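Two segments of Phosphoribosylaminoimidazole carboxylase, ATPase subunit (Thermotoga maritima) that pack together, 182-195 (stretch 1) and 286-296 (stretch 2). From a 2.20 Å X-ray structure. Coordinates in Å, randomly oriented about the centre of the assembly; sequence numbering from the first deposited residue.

Stretch 1 182-195: VARNEKGEIACYPV
Stretch 2, residues 286-296: MNLPLGSTELL

Stretch 1 is a β-hairpin: strand 182-184 turns through a loop into a strand that begins at Ile 190, with Ala 183 and Ala 191 paired both ways (N to O, 2.9 Å each). At the turn, Gly 188 takes phi/psi 105/-4, where a CB would jam against the preceding carbonyl. Stretch 2, without regular structure, advances in the same sense as the second strand, and CA atoms nearest across the contact pair Asn 185 with Asn 287 (5.2 Å), Ala 191 with Leu 290 (6.6 Å), Tyr 193 with Thr 293 (5.4 Å) and Pro 194 with Leu 295 (7.2 Å); 711 Å² is buried in all.

Selenomethionine Met 286 leaves a helix and makes no contact. Asn 287 follows at phi/psi 49/48, chi1 t and chi2 28°, so that its OD1 accepts from two successive turn amides, Glu 186 N (2.9 Å) and Lys 187 N (3.0 Å). A water receives a weak bond from Lys 187 NZ (3.3 Å) and donates to Asn 287 O (2.8 Å).

Leu 288 and Pro 289, both extended, point CB away; then comes Leu 290 (-74/151). Its N donates almost straight, at 170°, to Glu 189 OE1 (3.0 Å), while a second water donates to Glu 189 OE2 (2.6 Å) and Leu 290 O (3.1 Å). Leu 290 directs its CA-to-CB bond toward stretch 1, chi1 -88° and chi2 31°, and its CD2 lies 3.7 Å from Ala 191 CB, an apolar contact.

Gly 291 and Ser 292 remain extended, and Ser 292 OG accepts from Glu 294 N (3.1 Å). Thr 293 (-106/19, chi1 p) serves two roles: OG1 donates to Cys 192 O at 2.7 Å, and CG2 sits 3.5 Å from the Tyr 193 ring centroid, 8° off the normal, a CH-pi contact. Tyr 193 holds chi1 -80°, chi2 -84°. Finally Leu 295 (chi1 t, chi2 p) lays CB 4.0 Å from Pro 194 CG.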

# COMPACT_ATOMS: atom_id res chain seq x y z
N VAL A 182 1.78 -12.24 -14.96
CA VAL A 182 2.57 -13.40 -14.60
C VAL A 182 4.03 -12.96 -14.36
O VAL A 182 4.65 -12.27 -15.18
CB VAL A 182 2.46 -14.52 -15.69
CG1 VAL A 182 2.51 -13.92 -17.06
CG2 VAL A 182 3.57 -15.54 -15.51
N ALA A 183 4.56 -13.31 -13.20
CA ALA A 183 5.92 -12.93 -12.85
C ALA A 183 6.82 -14.14 -12.87
O ALA A 183 6.38 -15.27 -12.60
CB ALA A 183 5.94 -12.28 -11.48
N ARG A 184 8.09 -13.91 -13.18
CA ARG A 184 9.06 -14.99 -13.23
C ARG A 184 10.43 -14.51 -12.75
O ARG A 184 10.84 -13.38 -13.04
CB ARG A 184 9.17 -15.54 -14.66
CG ARG A 184 10.16 -16.68 -14.84
CD ARG A 184 10.10 -17.24 -16.27
NE ARG A 184 11.06 -18.32 -16.51
CZ ARG A 184 12.38 -18.16 -16.60
NH1 ARG A 184 12.93 -16.95 -16.46
NH2 ARG A 184 13.16 -19.20 -16.84
N ASN A 185 11.10 -15.39 -12.01
CA ASN A 185 12.44 -15.21 -11.44
C ASN A 185 13.47 -15.66 -12.44
O ASN A 185 13.14 -16.30 -13.43
CB ASN A 185 12.64 -16.13 -10.23
CG ASN A 185 12.34 -15.47 -8.95
OD1 ASN A 185 12.38 -16.09 -7.89
ND2 ASN A 185 12.03 -14.18 -9.01
N GLU A 186 14.74 -15.36 -12.17
CA GLU A 186 15.80 -15.81 -13.04
C GLU A 186 16.00 -17.30 -12.70
O GLU A 186 16.44 -18.08 -13.53
CB GLU A 186 17.09 -15.03 -12.80
CG GLU A 186 18.13 -15.26 -13.88
CD GLU A 186 19.13 -14.12 -13.99
OE1 GLU A 186 19.94 -14.13 -14.93
OE2 GLU A 186 19.10 -13.22 -13.13
N LYS A 187 15.64 -17.66 -11.46
CA LYS A 187 15.74 -19.04 -10.99
C LYS A 187 14.71 -19.91 -11.71
O LYS A 187 14.80 -21.13 -11.72
CB LYS A 187 15.47 -19.12 -9.48
CG LYS A 187 16.65 -18.81 -8.58
CD LYS A 187 16.23 -18.80 -7.11
CE LYS A 187 17.42 -18.93 -6.18
NZ LYS A 187 18.46 -17.89 -6.43
N GLY A 188 13.71 -19.26 -12.30
CA GLY A 188 12.69 -20.00 -13.02
C GLY A 188 11.36 -20.12 -12.30
O GLY A 188 10.40 -20.67 -12.85
N GLU A 189 11.27 -19.63 -11.07
CA GLU A 189 10.01 -19.70 -10.35
C GLU A 189 8.98 -18.81 -11.04
O GLU A 189 9.30 -17.68 -11.42
CB GLU A 189 10.19 -19.27 -8.89
CG GLU A 189 8.86 -18.96 -8.20
CD GLU A 189 8.96 -18.83 -6.69
OE1 GLU A 189 9.92 -18.21 -6.19
OE2 GLU A 189 8.04 -19.33 -6.00
N ILE A 190 7.75 -19.31 -11.21
CA ILE A 190 6.68 -18.54 -11.85
C ILE A 190 5.54 -18.28 -10.86
O ILE A 190 5.29 -19.09 -9.97
CB ILE A 190 6.07 -19.25 -13.11
CG1 ILE A 190 5.54 -20.62 -12.72
CG2 ILE A 190 7.11 -19.37 -14.21
CD1 ILE A 190 4.91 -21.41 -13.87
N ALA A 191 4.87 -17.15 -11.03
CA ALA A 191 3.75 -16.76 -10.18
C ALA A 191 2.67 -16.23 -11.11
O ALA A 191 2.86 -15.21 -11.77
CB ALA A 191 4.19 -15.68 -9.20
N CYS A 192 1.53 -16.91 -11.18
CA CYS A 192 0.48 -16.47 -12.07
C CYS A 192 -0.72 -15.90 -11.32
O CYS A 192 -1.18 -16.46 -10.33
CB CYS A 192 0.03 -17.63 -12.97
SG CYS A 192 -1.03 -17.13 -14.36
N TYR A 193 -1.21 -14.76 -11.80
CA TYR A 193 -2.34 -14.08 -11.19
C TYR A 193 -3.65 -14.53 -11.81
O TYR A 193 -3.66 -15.25 -12.79
CB TYR A 193 -2.19 -12.57 -11.35
CG TYR A 193 -1.23 -11.97 -10.34
CD1 TYR A 193 -1.66 -11.62 -9.06
CD2 TYR A 193 0.11 -11.79 -10.65
CE1 TYR A 193 -0.77 -11.11 -8.12
CE2 TYR A 193 1.01 -11.28 -9.72
CZ TYR A 193 0.56 -10.94 -8.46
OH TYR A 193 1.46 -10.45 -7.55
N PRO A 194 -4.77 -14.12 -11.21
CA PRO A 194 -6.04 -14.53 -11.81
C PRO A 194 -6.16 -13.85 -13.18
O PRO A 194 -5.48 -12.85 -13.45
CB PRO A 194 -7.07 -14.00 -10.82
CG PRO A 194 -6.34 -14.04 -9.51
CD PRO A 194 -4.98 -13.51 -9.88
N VAL A 195 -6.98 -14.40 -14.06
CA VAL A 195 -7.17 -13.78 -15.35
C VAL A 195 -8.26 -12.74 -15.12
O VAL A 195 -9.19 -12.99 -14.36
CB VAL A 195 -7.58 -14.82 -16.45
CG1 VAL A 195 -7.94 -16.13 -15.82
CG2 VAL A 195 -8.74 -14.29 -17.27
N MSE A 286 14.78 -9.09 -8.42
CA MSE A 286 15.82 -9.28 -7.41
C MSE A 286 16.06 -10.77 -7.17
O MSE A 286 16.76 -11.16 -6.24
CB MSE A 286 15.44 -8.60 -6.08
CG MSE A 286 15.28 -7.09 -6.14
SE MSE A 286 16.75 -6.21 -7.02
CE MSE A 286 18.15 -6.69 -5.80
N ASN A 287 15.46 -11.60 -8.02
CA ASN A 287 15.58 -13.06 -7.93
C ASN A 287 15.34 -13.57 -6.51
O ASN A 287 16.11 -14.37 -5.98
CB ASN A 287 16.97 -13.50 -8.42
CG ASN A 287 16.95 -14.89 -9.05
OD1 ASN A 287 15.94 -15.33 -9.58
ND2 ASN A 287 18.08 -15.58 -8.99
N LEU A 288 14.25 -13.09 -5.91
CA LEU A 288 13.84 -13.48 -4.57
C LEU A 288 12.59 -14.35 -4.73
O LEU A 288 11.96 -14.34 -5.79
CB LEU A 288 13.47 -12.24 -3.76
CG LEU A 288 14.59 -11.25 -3.44
CD1 LEU A 288 14.00 -9.94 -2.98
CD2 LEU A 288 15.48 -11.85 -2.37
N PRO A 289 12.23 -15.12 -3.69
CA PRO A 289 11.04 -15.97 -3.78
C PRO A 289 9.81 -15.11 -4.07
O PRO A 289 9.61 -14.05 -3.46
CB PRO A 289 10.99 -16.62 -2.40
CG PRO A 289 12.44 -16.78 -2.06
CD PRO A 289 13.03 -15.46 -2.49
N LEU A 290 9.01 -15.55 -5.03
CA LEU A 290 7.81 -14.81 -5.42
C LEU A 290 6.69 -14.92 -4.39
O LEU A 290 6.59 -15.91 -3.67
CB LEU A 290 7.33 -15.31 -6.79
CG LEU A 290 7.91 -14.65 -8.04
CD1 LEU A 290 9.33 -14.19 -7.79
CD2 LEU A 290 7.84 -15.61 -9.22
N GLY A 291 5.86 -13.88 -4.32
CA GLY A 291 4.76 -13.88 -3.37
C GLY A 291 3.45 -14.46 -3.89
O GLY A 291 3.19 -14.48 -5.09
N SER A 292 2.63 -14.93 -2.96
CA SER A 292 1.33 -15.51 -3.29
C SER A 292 0.44 -14.60 -4.14
O SER A 292 0.36 -13.40 -3.89
CB SER A 292 0.58 -15.86 -2.02
OG SER A 292 -0.80 -15.98 -2.29
N THR A 293 -0.23 -15.17 -5.13
CA THR A 293 -1.12 -14.38 -5.98
C THR A 293 -2.58 -14.65 -5.65
O THR A 293 -3.45 -14.36 -6.48
CB THR A 293 -0.93 -14.71 -7.47
OG1 THR A 293 -1.31 -16.08 -7.70
CG2 THR A 293 0.52 -14.48 -7.91
N GLU A 294 -2.85 -15.19 -4.47
CA GLU A 294 -4.22 -15.52 -4.06
C GLU A 294 -5.17 -14.31 -4.12
O GLU A 294 -4.82 -13.22 -3.68
CB GLU A 294 -4.22 -16.11 -2.64
CG GLU A 294 -5.59 -16.61 -2.16
CD GLU A 294 -5.57 -17.14 -0.72
OE1 GLU A 294 -6.65 -17.48 -0.20
OE2 GLU A 294 -4.48 -17.22 -0.11
N LEU A 295 -6.35 -14.52 -4.69
CA LEU A 295 -7.34 -13.46 -4.80
C LEU A 295 -8.19 -13.52 -3.54
O LEU A 295 -8.90 -14.50 -3.32
CB LEU A 295 -8.23 -13.66 -6.03
CG LEU A 295 -9.30 -12.59 -6.29
CD1 LEU A 295 -8.65 -11.29 -6.71
CD2 LEU A 295 -10.24 -13.06 -7.38
N LEU A 296 -8.09 -12.49 -2.71
CA LEU A 296 -8.82 -12.44 -1.45
C LEU A 296 -10.29 -12.07 -1.62
O LEU A 296 -11.14 -12.49 -0.84
CB LEU A 296 -8.15 -11.44 -0.50
CG LEU A 296 -6.69 -11.69 -0.13
CD1 LEU A 296 -6.18 -10.54 0.72
CD2 LEU A 296 -6.57 -13.01 0.63
O HOH W 1 18.71 -14.88 -4.99
O HOH W 2 8.01 -18.69 -3.53